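Local coordinates for periplasmic protein (PDB 4FGQ) that acts as a calcium-dependent periplasmic protease, probably cleaving its substrates as a transglutaminase-like cysteine proteinase, at residues I92-L97 and F159-L164. Sequence-based numbering, arbitrary orientation.
Sequences IKYFTL and FNAEGL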
loop_
_atom_site.group_PDB
_atom_site.type_symbol
_atom_site.label_atom_id
_atom_site.label_comp_id
_atom_site.label_asym_id
_atom_site.label_seq_id
_atom_site.Cartn_x
_atom_site.Cartn_y
_atom_site.Cartn_z
ATOM N N ILE A 92 -0.399 2.048 2.249
ATOM C CA ILE A 92 -0.883 3.352 1.815
ATOM C C ILE A 92 -1.253 3.353 0.328
ATOM O O ILE A 92 -2.216 4.013 -0.075
ATOM C CB ILE A 92 0.054 4.532 2.221
ATOM C CG1 ILE A 92 -0.621 5.867 1.894
ATOM C CG2 ILE A 92 1.408 4.423 1.536
ATOM C CD1 ILE A 92 -0.058 7.054 2.671
ATOM N N LYS A 93 -0.523 2.591 -0.484
ATOM C CA LYS A 93 -0.892 2.462 -1.893
ATOM C C LYS A 93 -2.278 1.846 -2.028
ATOM O O LYS A 93 -3.087 2.296 -2.847
ATOM C CB LYS A 93 0.133 1.621 -2.651
ATOM C CG LYS A 93 1.454 2.347 -2.912
ATOM C CD LYS A 93 2.456 1.402 -3.564
ATOM C CE LYS A 93 3.869 2.002 -3.576
ATOM N NZ LYS A 93 4.832 1.033 -4.199
ATOM N N TYR A 94 -2.534 0.810 -1.232
ATOM C CA TYR A 94 -3.825 0.131 -1.235
ATOM C C TYR A 94 -4.957 1.107 -0.903
ATOM O O TYR A 94 -5.903 1.255 -1.675
ATOM C CB TYR A 94 -3.828 -1.053 -0.256
ATOM C CG TYR A 94 -5.224 -1.570 0.044
ATOM C CD1 TYR A 94 -5.903 -2.374 -0.866
ATOM C CD2 TYR A 94 -5.869 -1.225 1.226
ATOM C CE1 TYR A 94 -7.205 -2.844 -0.584
ATOM C CE2 TYR A 94 -7.150 -1.667 1.506
ATOM C CZ TYR A 94 -7.814 -2.471 0.601
ATOM O OH TYR A 94 -9.086 -2.901 0.905
ATOM N N PHE A 95 -4.867 1.780 0.238
ATOM C CA PHE A 95 -5.961 2.665 0.643
ATOM C C PHE A 95 -6.155 3.817 -0.335
ATOM O O PHE A 95 -7.283 4.253 -0.592
ATOM C CB PHE A 95 -5.770 3.169 2.078
ATOM C CG PHE A 95 -6.182 2.167 3.112
ATOM C CD1 PHE A 95 -7.524 1.830 3.267
ATOM C CD2 PHE A 95 -5.236 1.545 3.917
ATOM C CE1 PHE A 95 -7.924 0.897 4.218
ATOM C CE2 PHE A 95 -5.623 0.609 4.872
ATOM C CZ PHE A 95 -6.968 0.282 5.024
ATOM N N THR A 96 -5.064 4.290 -0.913
ATOM C CA THR A 96 -5.149 5.417 -1.830
ATOM C C THR A 96 -5.821 4.988 -3.132
ATOM O O THR A 96 -6.659 5.710 -3.670
ATOM C CB THR A 96 -3.764 6.004 -2.108
ATOM O OG1 THR A 96 -3.199 6.453 -0.872
ATOM C CG2 THR A 96 -3.856 7.195 -3.055
ATOM N N LEU A 97 -5.480 3.793 -3.617
ATOM C CA LEU A 97 -6.119 3.271 -4.831
ATOM C C LEU A 97 -7.613 3.037 -4.631
ATOM O O LEU A 97 -8.408 3.315 -5.531
ATOM C CB LEU A 97 -5.408 2.010 -5.332
ATOM C CG LEU A 97 -4.117 2.388 -6.082
ATOM C CD1 LEU A 97 -3.159 1.200 -6.131
ATOM C CD2 LEU A 97 -4.446 2.879 -7.515
ATOM N N PHE A 159 -4.058 -10.062 1.507
ATOM C CA PHE A 159 -5.207 -9.583 2.264
ATOM C C PHE A 159 -5.654 -8.208 1.790
ATOM O O PHE A 159 -4.913 -7.491 1.113
ATOM C CB PHE A 159 -4.862 -9.530 3.756
ATOM C CG PHE A 159 -3.762 -8.575 4.088
ATOM C CD1 PHE A 159 -4.051 -7.301 4.549
ATOM C CD2 PHE A 159 -2.429 -8.946 3.932
ATOM C CE1 PHE A 159 -3.031 -6.411 4.858
ATOM C CE2 PHE A 159 -1.402 -8.057 4.238
ATOM C CZ PHE A 159 -1.707 -6.796 4.700
ATOM N N ASN A 160 -6.883 -7.847 2.140
ATOM C CA ASN A 160 -7.338 -6.467 1.999
ATOM C C ASN A 160 -8.330 -6.155 3.118
ATOM O O ASN A 160 -8.423 -6.911 4.084
ATOM C CB ASN A 160 -7.921 -6.192 0.600
ATOM C CG ASN A 160 -9.016 -7.167 0.215
ATOM O OD1 ASN A 160 -9.689 -7.735 1.074
ATOM N ND2 ASN A 160 -9.202 -7.366 -1.095
ATOM N N ALA A 161 -9.080 -5.067 2.999
ATOM C CA ALA A 161 -10.000 -4.702 4.076
ATOM C C ALA A 161 -11.059 -5.771 4.316
ATOM O O ALA A 161 -11.624 -5.860 5.408
ATOM C CB ALA A 161 -10.645 -3.346 3.811
ATOM N N GLU A 162 -11.322 -6.594 3.303
ATOM C CA GLU A 162 -12.408 -7.561 3.390
ATOM C C GLU A 162 -11.960 -8.972 3.746
ATOM O O GLU A 162 -12.596 -9.638 4.565
ATOM C CB GLU A 162 -13.208 -7.600 2.081
ATOM C CG GLU A 162 -14.011 -6.344 1.791
ATOM C CD GLU A 162 -13.180 -5.241 1.167
ATOM O OE1 GLU A 162 -13.432 -4.058 1.485
ATOM O OE2 GLU A 162 -12.280 -5.553 0.351
ATOM N N GLY A 163 -10.874 -9.434 3.130
ATOM C CA GLY A 163 -10.502 -10.829 3.255
ATOM C C GLY A 163 -9.029 -11.096 3.486
ATOM O O GLY A 163 -8.200 -10.186 3.477
ATOM N N LEU A 164 -8.723 -12.372 3.695
ATOM C CA LEU A 164 -7.369 -12.865 3.901
ATOM C C LEU A 164 -7.273 -14.188 3.155
ATOM O O LEU A 164 -8.127 -15.062 3.323
ATOM C CB LEU A 164 -7.125 -13.105 5.392
ATOM C CG LEU A 164 -5.909 -13.952 5.758
ATOM C CD1 LEU A 164 -4.646 -13.163 5.480
ATOM C CD2 LEU A 164 -5.976 -14.382 7.217
#
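The phenol oxygen of Y94 is gripped at the turn that follows strand 153-159: the backbone N-H of A161 points into it, N to OH 3.0 Å, in a fairly straight bond of 162° at the hydrogen. S104 adds a second hydrogen bond to the same oxygen, and since its OG also bonds E162 OE2, the serine links the phenol to the glutamate carboxylate. The methyl of A161 lies close against the hydroxyl, CB to OH 3.3 Å. N160 meets the ring obliquely with its CB, which sits 3.6 Å from Y94 CE1; the ring and amide planes are 30° apart. With CG anti to the backbone N (chi1 165°), the Y94 ring extends from helix 86-100 to this loop. The loop is a tight hairpin connection between antiparallel strands 153-159 and 164-166, built on an Asx turn: N160 OD1 accepts from E162 N at 3.0 Å and from G163 N at 2.9 Å. The G163 donor comes nearly in line with the amide C=O, whereas the E162 donor stands above the carbonyl plane. N160 CG sits between its own backbone N and carbonyl carbon, which curls the amide back over the turn. Its ND2 donates to L107 O, so both ends of the amide are used and its rotation is fixed. Consistent with the papain-like fold of clan CA, the contact joins helix 86-100 to the hairpin 153-166 at the edge of the antiparallel sheet; the Y94 ring also packs on L107 and I109 of the inner strand 107-114. About 11 Å separates the Y94 side chain from those of E87 and D88, which bind calcium in this protein, though none is bound here. Within the helix, Y94 CD2 lies 3.8 Å above the plane of the F95 ring, over its centre.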